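Local coordinates for tRNA uridine(34) acetyltransferase (Methanocaldococcus infernus, PDB 6IA8), which uses acetyl-CoA and S-adenosyl-L-methionine to form carboxymethyluridine at the wobble uridine of tRNAs, at residues T132-L137 and R184-C189; I177-K182 and S494-R499; R158-M163 and E173-N178; A63-M68 and A120-L125; L188-R193 and L206-T211. All coordinates share one frame; numbering follows the deposited sequence. Where two conformers were deposited one is given.

Interaction 1. Residues T132-L137 and R184-C189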
# COMPACT_ATOMS: atom_id res chain seq x y z
N THR A 132 2.87 -14.91 12.55
CA THR A 132 3.86 -14.59 11.53
C THR A 132 3.82 -15.58 10.37
O THR A 132 4.80 -15.70 9.63
CB THR A 132 5.27 -14.56 12.13
OG1 THR A 132 5.59 -15.86 12.64
CG2 THR A 132 5.34 -13.54 13.27
N ASP A 133 2.71 -16.30 10.19
CA ASP A 133 2.61 -17.20 9.05
C ASP A 133 2.42 -16.44 7.74
O ASP A 133 2.72 -16.98 6.68
CB ASP A 133 1.47 -18.20 9.27
CG ASP A 133 0.14 -17.52 9.58
OD1 ASP A 133 0.08 -16.73 10.53
OD2 ASP A 133 -0.85 -17.77 8.86
N LYS A 134 1.90 -15.21 7.81
CA LYS A 134 1.75 -14.33 6.65
C LYS A 134 2.55 -13.05 6.90
O LYS A 134 2.33 -12.35 7.90
CB LYS A 134 0.27 -13.98 6.42
CG LYS A 134 -0.63 -15.15 6.16
CD LYS A 134 -2.04 -14.65 5.79
CE LYS A 134 -3.05 -15.79 5.75
NZ LYS A 134 -3.42 -16.23 7.12
N ILE A 135 3.45 -12.72 5.97
CA ILE A 135 4.35 -11.59 6.14
C ILE A 135 4.22 -10.63 4.97
O ILE A 135 4.30 -11.04 3.81
CB ILE A 135 5.80 -12.08 6.30
CG1 ILE A 135 5.99 -12.77 7.68
CG2 ILE A 135 6.78 -10.90 6.15
CD1 ILE A 135 7.31 -13.45 7.83
N GLU A 136 4.07 -9.35 5.28
CA GLU A 136 4.23 -8.27 4.31
C GLU A 136 5.64 -7.72 4.51
O GLU A 136 5.94 -7.18 5.58
CB GLU A 136 3.20 -7.17 4.52
CG GLU A 136 3.50 -5.91 3.69
CD GLU A 136 2.56 -4.72 4.00
OE1 GLU A 136 1.85 -4.75 5.01
OE2 GLU A 136 2.55 -3.76 3.20
N LEU A 137 6.48 -7.86 3.49
CA LEU A 137 7.85 -7.40 3.52
C LEU A 137 7.91 -6.02 2.88
O LEU A 137 7.39 -5.83 1.77
CB LEU A 137 8.75 -8.36 2.76
CG LEU A 137 10.23 -8.02 2.73
CD1 LEU A 137 10.82 -8.03 4.11
CD2 LEU A 137 10.91 -9.04 1.80
N ARG A 184 5.09 -17.16 5.16
CA ARG A 184 4.89 -16.88 3.75
C ARG A 184 4.91 -15.39 3.47
O ARG A 184 4.27 -14.61 4.19
CB ARG A 184 3.57 -17.46 3.27
CG ARG A 184 3.48 -18.96 3.43
CD ARG A 184 2.48 -19.52 2.46
NE ARG A 184 2.17 -20.92 2.71
CZ ARG A 184 1.36 -21.65 1.94
NH1 ARG A 184 0.80 -21.11 0.87
NH2 ARG A 184 1.12 -22.91 2.25
N CYS A 185 5.65 -14.99 2.43
CA CYS A 185 5.67 -13.61 1.97
C CYS A 185 4.43 -13.38 1.11
O CYS A 185 4.40 -13.73 -0.08
CB CYS A 185 6.94 -13.31 1.19
SG CYS A 185 6.97 -11.53 0.63
N VAL A 186 3.36 -12.85 1.72
CA VAL A 186 2.11 -12.64 0.99
C VAL A 186 2.07 -11.30 0.28
O VAL A 186 1.18 -11.08 -0.55
CB VAL A 186 0.88 -12.77 1.90
CG1 VAL A 186 0.85 -14.17 2.53
CG2 VAL A 186 0.87 -11.67 2.97
N ALA A 187 3.00 -10.41 0.55
CA ALA A 187 3.05 -9.10 -0.09
C ALA A 187 4.46 -8.56 0.05
O ALA A 187 5.11 -8.77 1.07
CB ALA A 187 2.05 -8.11 0.52
N LEU A 188 4.90 -7.82 -0.96
CA LEU A 188 6.23 -7.22 -0.97
C LEU A 188 6.07 -5.81 -1.49
O LEU A 188 5.67 -5.62 -2.64
CB LEU A 188 7.19 -8.01 -1.85
CG LEU A 188 8.54 -7.37 -2.22
CD1 LEU A 188 9.27 -6.95 -1.00
CD2 LEU A 188 9.39 -8.37 -3.06
N CYS A 189 6.39 -4.83 -0.64
CA CYS A 189 6.25 -3.42 -0.98
C CYS A 189 7.63 -2.80 -1.12
O CYS A 189 8.49 -2.98 -0.24
CB CYS A 189 5.47 -2.65 0.08
SG CYS A 189 5.31 -0.84 -0.43
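Val186 and Lys134 meet where two parallel strands are joined by backbone bonds. Val186 CG1 sits 3.9 Å from Lys134 CB, the side chains crossing obliquely, and Val186 CG2 lies 3.6 Å from the carbonyl oxygen Ile135 O. With CG1 anti to the carbonyl carbon (chi1 -60°), the second methyl, CG2, falls in the crowded position between backbone N and carbonyl carbon. An alanine here would remove both methyls and would probably leave the Ile135 carbonyl less covered and the stem of Lys134 free to turn. Val186 is the extra residue of a beta bulge: Ile135 faces Cys185, but Glu136 faces Ala187. Around it Arg184 O takes the N-H of Ile135 at 2.7 Å, and Ile135 O accepts Val186 N at 2.9 Å in a more bent bond (136° at the hydrogen). Beyond the bulge the ladder is straighter, Cys189 N reaching Leu137 O at 2.8 Å. On the buried face Leu137 and Leu188 lie side by side, pointing the same way, with CD2 of Leu137 3.9 Å from CD1 of Leu188; branched apolar chains suit this covered side. On the other face the methyl of Ala187 meets the CG of Glu136, whose carboxylate pairs with Arg212. Lys134 bends at its end toward Asp133 in a weak salt bridge, NZ to OD2 3.5 Å. Helix 149-164 covers the buried face through Met163 and Cys159. Lys134 belongs by similarity to the acetyl-CoA site, and the paired strands are neighbours in the all-parallel sheet of the TIM-barrel-related radical SAM domain.

Interaction 2. Residues I177-K182 and S494-R499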
# COMPACT_ATOMS: atom_id res chain seq x y z
N ILE A 177 10.63 -21.96 -2.57
CA ILE A 177 10.54 -22.53 -1.23
C ILE A 177 9.49 -21.77 -0.41
O ILE A 177 8.71 -22.38 0.33
CB ILE A 177 11.91 -22.49 -0.54
CG1 ILE A 177 12.88 -23.44 -1.25
CG2 ILE A 177 11.74 -22.82 0.95
CD1 ILE A 177 14.33 -23.27 -0.82
N ASN A 178 9.48 -20.44 -0.52
CA ASN A 178 8.59 -19.63 0.32
C ASN A 178 7.12 -19.88 0.01
O ASN A 178 6.27 -19.63 0.87
CB ASN A 178 8.92 -18.15 0.15
CG ASN A 178 8.18 -17.28 1.13
OD1 ASN A 178 7.24 -16.61 0.78
ND2 ASN A 178 8.61 -17.31 2.36
N GLU A 179 6.79 -20.40 -1.18
CA GLU A 179 5.39 -20.61 -1.54
C GLU A 179 4.68 -21.52 -0.55
O GLU A 179 3.46 -21.43 -0.42
CB GLU A 179 5.26 -21.19 -2.95
CG GLU A 179 5.75 -20.25 -4.03
CD GLU A 179 5.56 -20.78 -5.42
OE1 GLU A 179 4.88 -21.79 -5.53
OE2 GLU A 179 6.09 -20.18 -6.38
N THR A 180 5.43 -22.41 0.14
CA THR A 180 4.86 -23.34 1.10
C THR A 180 5.56 -23.29 2.46
O THR A 180 5.46 -24.24 3.25
CB THR A 180 4.90 -24.77 0.56
OG1 THR A 180 6.24 -25.12 0.27
CG2 THR A 180 4.09 -24.91 -0.72
N ALA A 181 6.25 -22.19 2.76
CA ALA A 181 7.00 -22.09 4.00
C ALA A 181 6.08 -21.81 5.20
O ALA A 181 4.89 -21.54 5.06
CB ALA A 181 8.06 -20.98 3.88
N LYS A 182 6.68 -21.85 6.40
CA LYS A 182 5.93 -21.51 7.60
C LYS A 182 5.67 -20.01 7.69
O LYS A 182 4.65 -19.59 8.25
CB LYS A 182 6.68 -21.99 8.84
CG LYS A 182 6.66 -23.50 9.04
CD LYS A 182 7.31 -23.90 10.38
N SER A 494 0.05 -11.63 -7.62
CA SER A 494 -0.01 -12.48 -6.44
C SER A 494 1.28 -12.36 -5.66
O SER A 494 2.36 -12.41 -6.25
CB SER A 494 -0.21 -13.95 -6.84
OG SER A 494 -0.11 -14.84 -5.73
N GLY A 495 1.18 -12.25 -4.34
CA GLY A 495 2.36 -12.42 -3.52
C GLY A 495 2.93 -13.81 -3.68
O GLY A 495 2.23 -14.77 -4.04
N ILE A 496 4.24 -13.93 -3.43
CA ILE A 496 4.90 -15.22 -3.54
C ILE A 496 4.15 -16.27 -2.73
O ILE A 496 3.90 -17.38 -3.21
CB ILE A 496 6.37 -15.10 -3.10
CG1 ILE A 496 7.11 -14.14 -4.04
CG2 ILE A 496 7.03 -16.47 -3.06
CD1 ILE A 496 8.39 -13.53 -3.43
N GLY A 497 3.79 -15.93 -1.49
CA GLY A 497 3.15 -16.88 -0.60
C GLY A 497 1.66 -17.04 -0.79
O GLY A 497 1.02 -17.76 -0.02
N VAL A 498 1.09 -16.42 -1.81
CA VAL A 498 -0.33 -16.53 -2.12
C VAL A 498 -0.58 -17.30 -3.42
O VAL A 498 -1.75 -17.58 -3.75
CB VAL A 498 -0.99 -15.14 -2.21
CG1 VAL A 498 -2.52 -15.25 -2.23
CG2 VAL A 498 -0.53 -14.23 -1.10
N ARG A 499 0.47 -17.63 -4.17
CA ARG A 499 0.27 -18.30 -5.45
C ARG A 499 -0.55 -19.57 -5.27
O ARG A 499 -1.41 -19.89 -6.10
CB ARG A 499 1.64 -18.60 -6.07
CG ARG A 499 2.40 -17.31 -6.46
CD ARG A 499 3.82 -17.59 -6.94
NE ARG A 499 4.47 -16.37 -7.41
CZ ARG A 499 5.79 -16.21 -7.53
NH1 ARG A 499 6.61 -17.20 -7.19
NH2 ARG A 499 6.28 -15.06 -7.96
O HOH W 1 2.02 -19.83 -2.38
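The carboxylate of Glu179 and the guanidinium of Arg499 stand with their planes 86° apart and are tied by a salt bridge of 3.1 Å from Arg499 NH1 to Glu179 OE2. The oxygen lies at the guanidinium edge, nearly in its plane, yet it is met on its anti side and 25° out of the carboxylate plane. The pairing with Arg499 is thus single rather than flat and two-pronged, and OE1 turns to Arg503, so two arginines hold the carboxylate. Both chains are extended, a length that suits a link between separate backbones. One face of the guanidinium rests over Ile496, whose CA is 4.0 Å above the plane toward the rim.

The Ile496 side chain crosses those of Asn178 and Glu179 at about a right angle. Its CG2 methyl lies 3.8 Å from Asn178 OD1, while the oxygen's main partner is the backbone N-H of Cys185. The stem of Glu179 passes over the backbone here, CG standing 3.5 Å from Ile496 O. A water donates to Glu179 O at 2.9 Å and to Ile496 O at 3.2 Å, bridging two carbonyls that cannot bond to each other.

The type I turn from Asn178 to Ala181 lies at the C-terminal part of helix 171-178 of the radical SAM domain, and the partner loop runs from strand 489-492 to helix 499-504 of the acetyltransferase domain, with Met514 of strand 513-517 against Arg499 and Ser494.

Interaction 3. Residues R158-M163 and E173-N178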
# COMPACT_ATOMS: atom_id res chain seq x y z
N ARG A 158 17.72 -13.07 0.66
CA ARG A 158 18.08 -13.30 2.05
C ARG A 158 16.92 -13.03 2.99
O ARG A 158 16.82 -13.66 4.06
CB ARG A 158 19.29 -12.43 2.43
CG ARG A 158 20.59 -12.82 1.74
CD ARG A 158 21.01 -14.25 2.13
NE ARG A 158 21.44 -14.31 3.53
CZ ARG A 158 21.49 -15.41 4.27
NH1 ARG A 158 21.08 -16.56 3.76
NH2 ARG A 158 21.92 -15.34 5.52
N CYS A 159 16.07 -12.06 2.67
CA CYS A 159 14.85 -11.89 3.45
C CYS A 159 13.99 -13.14 3.39
O CYS A 159 13.42 -13.58 4.40
CB CYS A 159 14.07 -10.67 2.96
SG CYS A 159 14.90 -9.08 3.19
N LEU A 160 13.83 -13.70 2.19
CA LEU A 160 13.07 -14.93 2.04
C LEU A 160 13.76 -16.09 2.73
O LEU A 160 13.07 -16.98 3.27
CB LEU A 160 12.85 -15.24 0.56
CG LEU A 160 11.99 -14.22 -0.19
CD1 LEU A 160 11.99 -14.54 -1.66
CD2 LEU A 160 10.59 -14.21 0.37
N ASP A 161 15.10 -16.14 2.69
CA ASP A 161 15.83 -17.17 3.42
C ASP A 161 15.45 -17.15 4.90
O ASP A 161 15.29 -18.20 5.52
CB ASP A 161 17.35 -17.00 3.27
CG ASP A 161 17.85 -17.34 1.87
OD1 ASP A 161 17.14 -18.02 1.10
OD2 ASP A 161 18.98 -16.94 1.54
N ALA A 162 15.37 -15.95 5.49
CA ALA A 162 15.00 -15.83 6.90
C ALA A 162 13.59 -16.31 7.14
O ALA A 162 13.32 -16.96 8.15
CB ALA A 162 15.12 -14.38 7.36
N MET A 163 12.67 -16.02 6.21
CA MET A 163 11.31 -16.52 6.36
C MET A 163 11.27 -18.02 6.18
O MET A 163 10.52 -18.70 6.89
CB MET A 163 10.37 -15.86 5.35
CG MET A 163 10.30 -14.34 5.47
SD MET A 163 9.17 -13.71 4.20
CE MET A 163 9.96 -12.15 3.82
N GLU A 173 14.99 -19.84 -6.26
CA GLU A 173 14.76 -20.98 -5.39
C GLU A 173 14.14 -20.55 -4.06
O GLU A 173 13.26 -21.25 -3.54
CB GLU A 173 16.06 -21.74 -5.13
CG GLU A 173 15.81 -23.03 -4.35
CD GLU A 173 17.09 -23.70 -3.87
OE1 GLU A 173 17.02 -24.86 -3.41
OE2 GLU A 173 18.16 -23.07 -3.95
N ALA A 174 14.60 -19.43 -3.49
CA ALA A 174 14.02 -18.92 -2.25
C ALA A 174 12.54 -18.59 -2.43
O ALA A 174 11.71 -18.80 -1.53
CB ALA A 174 14.79 -17.69 -1.79
N GLN A 175 12.19 -18.03 -3.59
CA GLN A 175 10.79 -17.73 -3.86
C GLN A 175 9.96 -19.01 -3.91
O GLN A 175 8.89 -19.10 -3.30
CB GLN A 175 10.66 -16.94 -5.17
CG GLN A 175 11.20 -15.54 -5.07
CD GLN A 175 11.33 -14.84 -6.41
OE1 GLN A 175 11.54 -15.51 -7.41
NE2 GLN A 175 11.23 -13.50 -6.43
N LYS A 176 10.48 -20.03 -4.59
CA LYS A 176 9.75 -21.28 -4.73
C LYS A 176 9.56 -21.93 -3.37
O LYS A 176 8.47 -22.40 -3.03
CB LYS A 176 10.48 -22.22 -5.68
CG LYS A 176 9.79 -23.54 -5.94
N ILE A 177 10.63 -21.96 -2.57
CA ILE A 177 10.54 -22.53 -1.23
C ILE A 177 9.49 -21.77 -0.41
O ILE A 177 8.71 -22.38 0.33
CB ILE A 177 11.91 -22.49 -0.54
CG1 ILE A 177 12.88 -23.44 -1.25
CG2 ILE A 177 11.74 -22.82 0.95
CD1 ILE A 177 14.33 -23.27 -0.82
N ASN A 178 9.48 -20.44 -0.52
CA ASN A 178 8.59 -19.63 0.32
C ASN A 178 7.12 -19.88 0.01
O ASN A 178 6.27 -19.63 0.87
CB ASN A 178 8.92 -18.15 0.15
CG ASN A 178 8.18 -17.28 1.13
OD1 ASN A 178 7.24 -16.61 0.78
ND2 ASN A 178 8.61 -17.31 2.36
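Leu160 and Ala174 touch between helices 149-164 and 171-178, which both belong to the beta-alpha-beta crossover joining strands 134-140 and 184-192 in the radical SAM domain. The short helical segments run 9.0 Å apart at 32° to each other, and the side chain of Leu160 fills the groove. Its CB meets Ala174 CB at 3.9 Å; alanine suits this place because a larger group would press on Leu160 CB and the Asp161 carboxylate. CG, anti to the carbonyl carbon (chi1 -64°), then splits the chain toward two partners. CD1 lies 3.6 Å from Gln175 CG, against the glutamine stem, while CD2 lies 4.0 Å from Asn178 CG, the leucine and asparagine side chains crossing at about a right angle. A leucine fits well, as its fork spans both residues.

The polar ends turn elsewhere. Gln175 sends NE2 to the carbonyl of Lys207. Asp161 OD1 lies 3.7 Å from the Ala174 methyl but is bonded to Ser168 OG in the connecting loop, and OD2 pairs with Arg158 NH1 at 3.1 Å within its own helix and with Lys157. Toward the sheet, Leu160 and Met163 both touch Cys185 of strand 184-192.

The amide nitrogen of Asn178 donates to His183 O and Asn164 OD1, and the Met163 chain passes across it, with the methionine CB 3.8 Å from Asn178 ND2.

Interaction 4. Residues A63-M68 and A120-L125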
# COMPACT_ATOMS: atom_id res chain seq x y z
N ALA A 63 1.79 -10.06 9.46
CA ALA A 63 2.91 -9.43 10.14
C ALA A 63 3.64 -8.52 9.16
O ALA A 63 4.03 -8.96 8.07
CB ALA A 63 3.86 -10.47 10.69
N VAL A 64 3.85 -7.28 9.55
CA VAL A 64 4.59 -6.33 8.72
C VAL A 64 6.05 -6.38 9.13
O VAL A 64 6.39 -6.16 10.29
CB VAL A 64 4.04 -4.91 8.86
CG1 VAL A 64 4.91 -3.96 8.07
CG2 VAL A 64 2.58 -4.84 8.37
N VAL A 65 6.92 -6.70 8.18
CA VAL A 65 8.35 -6.82 8.41
C VAL A 65 9.00 -5.77 7.53
O VAL A 65 9.13 -5.96 6.32
CB VAL A 65 8.87 -8.23 8.08
CG1 VAL A 65 10.39 -8.30 8.13
CG2 VAL A 65 8.25 -9.30 9.01
N ALA A 66 9.42 -4.66 8.14
CA ALA A 66 10.04 -3.56 7.43
C ALA A 66 11.55 -3.62 7.63
O ALA A 66 12.01 -3.65 8.77
CB ALA A 66 9.51 -2.22 7.95
N VAL A 67 12.30 -3.61 6.54
CA VAL A 67 13.76 -3.74 6.60
C VAL A 67 14.41 -2.64 5.79
O VAL A 67 13.83 -2.08 4.86
CB VAL A 67 14.23 -5.11 6.08
CG1 VAL A 67 13.63 -6.25 6.92
CG2 VAL A 67 13.88 -5.28 4.64
N MET A 68 15.67 -2.35 6.13
CA MET A 68 16.42 -1.22 5.58
C MET A 68 17.56 -1.72 4.71
O MET A 68 18.27 -2.67 5.06
CB MET A 68 16.98 -0.35 6.70
CG MET A 68 16.10 0.81 7.13
SD MET A 68 16.42 2.29 6.15
CE MET A 68 15.05 3.33 6.65
N ALA A 120 15.07 -11.09 12.94
CA ALA A 120 14.90 -10.44 14.24
C ALA A 120 13.47 -9.92 14.42
O ALA A 120 12.89 -9.98 15.52
CB ALA A 120 15.92 -9.31 14.41
N ARG A 121 12.89 -9.37 13.35
CA ARG A 121 11.53 -8.86 13.43
C ARG A 121 10.53 -9.99 13.64
O ARG A 121 9.58 -9.86 14.42
CB ARG A 121 11.20 -8.07 12.16
CG ARG A 121 9.85 -7.37 12.19
CD ARG A 121 9.73 -6.35 13.31
NE ARG A 121 8.35 -5.94 13.53
CZ ARG A 121 7.92 -5.30 14.61
NH1 ARG A 121 8.78 -4.98 15.57
NH2 ARG A 121 6.65 -4.98 14.73
N ILE A 122 10.73 -11.12 12.96
CA ILE A 122 9.82 -12.25 13.11
C ILE A 122 9.87 -12.79 14.53
O ILE A 122 8.83 -13.02 15.16
CB ILE A 122 10.16 -13.34 12.07
CG1 ILE A 122 9.74 -12.87 10.66
CG2 ILE A 122 9.45 -14.64 12.41
CD1 ILE A 122 10.35 -13.71 9.53
N GLU A 123 11.08 -12.99 15.06
CA GLU A 123 11.20 -13.48 16.43
C GLU A 123 10.59 -12.50 17.43
O GLU A 123 9.95 -12.90 18.40
CB GLU A 123 12.67 -13.75 16.76
CG GLU A 123 13.29 -14.85 15.90
CD GLU A 123 12.57 -16.18 16.06
OE1 GLU A 123 12.43 -16.66 17.21
OE2 GLU A 123 12.15 -16.74 15.03
N GLN A 124 10.82 -11.20 17.22
CA GLN A 124 10.24 -10.19 18.10
C GLN A 124 8.72 -10.24 18.08
O GLN A 124 8.07 -10.08 19.12
CB GLN A 124 10.76 -8.82 17.68
CG GLN A 124 10.09 -7.62 18.29
CD GLN A 124 10.52 -6.33 17.60
OE1 GLN A 124 9.75 -5.37 17.51
NE2 GLN A 124 11.75 -6.31 17.09
N LEU A 125 8.12 -10.49 16.91
CA LEU A 125 6.67 -10.58 16.82
C LEU A 125 6.17 -11.87 17.46
O LEU A 125 5.14 -11.87 18.14
CB LEU A 125 6.22 -10.50 15.36
CG LEU A 125 6.34 -9.11 14.72
CD1 LEU A 125 6.11 -9.17 13.21
CD2 LEU A 125 5.38 -8.11 15.36
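Ala63 and Leu125 make the tightest part of this strand-helix contact, the Ala63 methyl lying 3.6 Å from CD1 of Leu125. Small and apolar, alanine lets the leucine fork settle onto the strand, and the CG of Leu125, anti to the carbonyl carbon (chi1 -72°), is directed to that side. One turn back along the helix Val65 takes over. Its CG2 touches Ile122 CG1 at 4.2 Å and Arg121 CG at 4.0 Å, so a beta-branched residue serves two neighbours with one methyl, while Val65 CG1 is 4.1 Å from Arg121 CB. Val65 and Arg121 slide past each other in opposite directions, the arginine contributing only its aliphatic stem.

The outer side is looser. In Arg121 the bend at chi2 (61°) turns CD away from an extended course, and NE comes to 3.8 Å from Val64 O; the carbonyl stands near the guanidinium plane at its edge, too far for a hydrogen bond. A long, partly exposed arginine suits such a border: methylenes against the valine, polar group at the border of the contact. Val64 is exposed and its side chain stays clear of the helix.

The strand is the outermost of the parallel sheet, hydrogen-bonded along one edge to strand 134-140; segment 120-125 runs roughly antiparallel to it (147° between their directions), and helix 114-127 leads back to that next strand. The connection between the segments contains Cys74, Cys79 and Cys82, by similarity the iron-sulfur cluster ligands, which are not modelled. Ile122 and Val65 both also touch Ile135, so helix, edge strand and second strand share one apolar layer.

Interaction 5. Residues L188-R193 and L206-T211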
# COMPACT_ATOMS: atom_id res chain seq x y z
N LEU A 188 4.90 -7.82 -0.96
CA LEU A 188 6.23 -7.22 -0.97
C LEU A 188 6.07 -5.81 -1.49
O LEU A 188 5.67 -5.62 -2.64
CB LEU A 188 7.19 -8.01 -1.85
CG LEU A 188 8.54 -7.37 -2.22
CD1 LEU A 188 9.27 -6.95 -1.00
CD2 LEU A 188 9.39 -8.37 -3.06
N CYS A 189 6.39 -4.83 -0.64
CA CYS A 189 6.25 -3.42 -0.98
C CYS A 189 7.63 -2.80 -1.12
O CYS A 189 8.49 -2.98 -0.24
CB CYS A 189 5.47 -2.65 0.08
SG CYS A 189 5.31 -0.84 -0.43
N ILE A 190 7.85 -2.09 -2.21
CA ILE A 190 9.11 -1.41 -2.49
C ILE A 190 8.84 0.08 -2.54
O ILE A 190 7.93 0.54 -3.23
CB ILE A 190 9.73 -1.91 -3.81
CG1 ILE A 190 10.04 -3.40 -3.69
CG2 ILE A 190 11.06 -1.15 -4.11
CD1 ILE A 190 10.62 -3.98 -4.92
N GLU A 191 9.60 0.85 -1.77
CA GLU A 191 9.49 2.30 -1.80
C GLU A 191 10.48 2.83 -2.83
O GLU A 191 11.62 2.35 -2.91
CB GLU A 191 9.79 2.89 -0.43
CG GLU A 191 8.95 2.29 0.70
CD GLU A 191 9.18 2.98 2.03
OE1 GLU A 191 10.19 3.69 2.18
OE2 GLU A 191 8.33 2.82 2.93
N THR A 192 10.05 3.82 -3.61
CA THR A 192 10.96 4.34 -4.62
C THR A 192 10.64 5.78 -4.97
O THR A 192 9.51 6.24 -4.78
CB THR A 192 10.92 3.50 -5.91
OG1 THR A 192 12.00 3.87 -6.80
CG2 THR A 192 9.57 3.70 -6.62
N ARG A 193 11.65 6.50 -5.47
CA ARG A 193 11.42 7.83 -6.00
C ARG A 193 10.71 7.72 -7.34
O ARG A 193 10.96 6.77 -8.09
CB ARG A 193 12.74 8.59 -6.18
CG ARG A 193 13.59 8.67 -4.92
CD ARG A 193 14.82 9.55 -5.16
NE ARG A 193 15.77 9.49 -4.05
CZ ARG A 193 16.75 10.36 -3.85
NH1 ARG A 193 17.56 10.23 -2.81
NH2 ARG A 193 16.91 11.38 -4.69
N LEU A 206 8.90 -6.76 -10.48
CA LEU A 206 8.08 -7.96 -10.68
C LEU A 206 8.91 -9.23 -10.52
O LEU A 206 8.43 -10.22 -9.95
CB LEU A 206 7.44 -7.92 -12.07
CG LEU A 206 6.34 -6.87 -12.26
CD1 LEU A 206 6.03 -6.64 -13.73
CD2 LEU A 206 5.13 -7.33 -11.50
N LYS A 207 10.14 -9.25 -11.03
CA LYS A 207 11.00 -10.42 -10.84
C LYS A 207 11.20 -10.71 -9.36
O LYS A 207 11.26 -11.88 -8.95
CB LYS A 207 12.35 -10.19 -11.52
CG LYS A 207 13.20 -11.47 -11.68
CD LYS A 207 14.59 -11.16 -12.24
CE LYS A 207 15.55 -10.71 -11.15
NZ LYS A 207 16.81 -10.16 -11.68
N LEU A 208 11.34 -9.67 -8.55
CA LEU A 208 11.55 -9.85 -7.12
C LEU A 208 10.31 -10.38 -6.40
O LEU A 208 10.42 -10.83 -5.26
CB LEU A 208 11.96 -8.53 -6.49
CG LEU A 208 13.26 -7.90 -6.96
CD1 LEU A 208 13.45 -6.51 -6.40
CD2 LEU A 208 14.45 -8.78 -6.61
N GLY A 209 9.13 -10.28 -7.01
CA GLY A 209 7.90 -10.64 -6.35
C GLY A 209 7.12 -9.48 -5.76
O GLY A 209 6.25 -9.71 -4.91
N ALA A 210 7.42 -8.26 -6.18
CA ALA A 210 6.73 -7.10 -5.63
C ALA A 210 5.25 -7.14 -5.96
O ALA A 210 4.86 -7.57 -7.04
CB ALA A 210 7.33 -5.79 -6.17
N THR A 211 4.43 -6.67 -5.03
CA THR A 211 3.01 -6.50 -5.24
C THR A 211 2.56 -5.07 -5.05
O THR A 211 1.45 -4.75 -5.47
CB THR A 211 2.22 -7.39 -4.27
OG1 THR A 211 2.63 -7.13 -2.92
CG2 THR A 211 2.51 -8.90 -4.58
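Leu188 O accepts the backbone N-H of Thr211 at 2.9 Å. A longer CA-H...O contact reaches the same oxygen, Ala210 CA lying 3.5 Å from Leu188 O. The Thr211 hydroxyl completes the grip on the residue: its OG1, set between backbone N and carbonyl carbon (chi1 54°), receives Leu188 N at 3.1 Å. One threonine thus satisfies both the amide and the carbonyl of Leu188, just where strand 212-218 begins beside strand 184-192. A valine in its place would keep the backbone bond but would probably leave the buried Leu188 amide without an acceptor.

Beside this pairing the Leu188 side chain packs on the helix end, CD2 3.5 Å from Leu208 O, a carbonyl that probably accepts a hydrogen bond from Gln175. Gly209 follows with positive phi (98°), closing the helix in a Schellman motif; a side chain there would jam against the preceding carbonyl, so glycine suits it. Two residues along the strand, Ile190 sends CD1 between two partners, 4.0 Å from the Ala210 methyl and 4.1 Å from CD1 of Leu208, the isoleucine and leucine side chains crossing at about a right angle. The small Ala210 lets the chain pass close to the strand, and Leu208 continues onto Ile156 of helix 149-164.

In the beta-alpha-beta unit 184-192, 199-208 and 212-218, the helix end is therefore settled against the strand by apolar packing, while the threonine meets the hydrogen-bonding needs of buried backbone before the next strand starts.

Interactions 1, 4 and 5 follow one parallel sheet: strand 63-68 bonds to 134-140, with Glu136 O 2.8 Å from Val65 N, and strand 184-192 carries Leu188 and Cys189 into both interactions 1 and 5. Interaction 3 lies over this sheet, Met163 SD standing 3.8 Å from Cys185 CB, and is joined to interaction 5 by Gln175. Interaction 2 brings in the acetyltransferase domain; it shares Asn178 with interaction 3, and Gly497 N lies 2.7 Å from Cys185 O of interaction 1. The acetyl-CoA site, assigned by similarity, is close: Lys134 belongs to interaction 1, and the Arg499 side chain is about 6 Å from that of Tyr502.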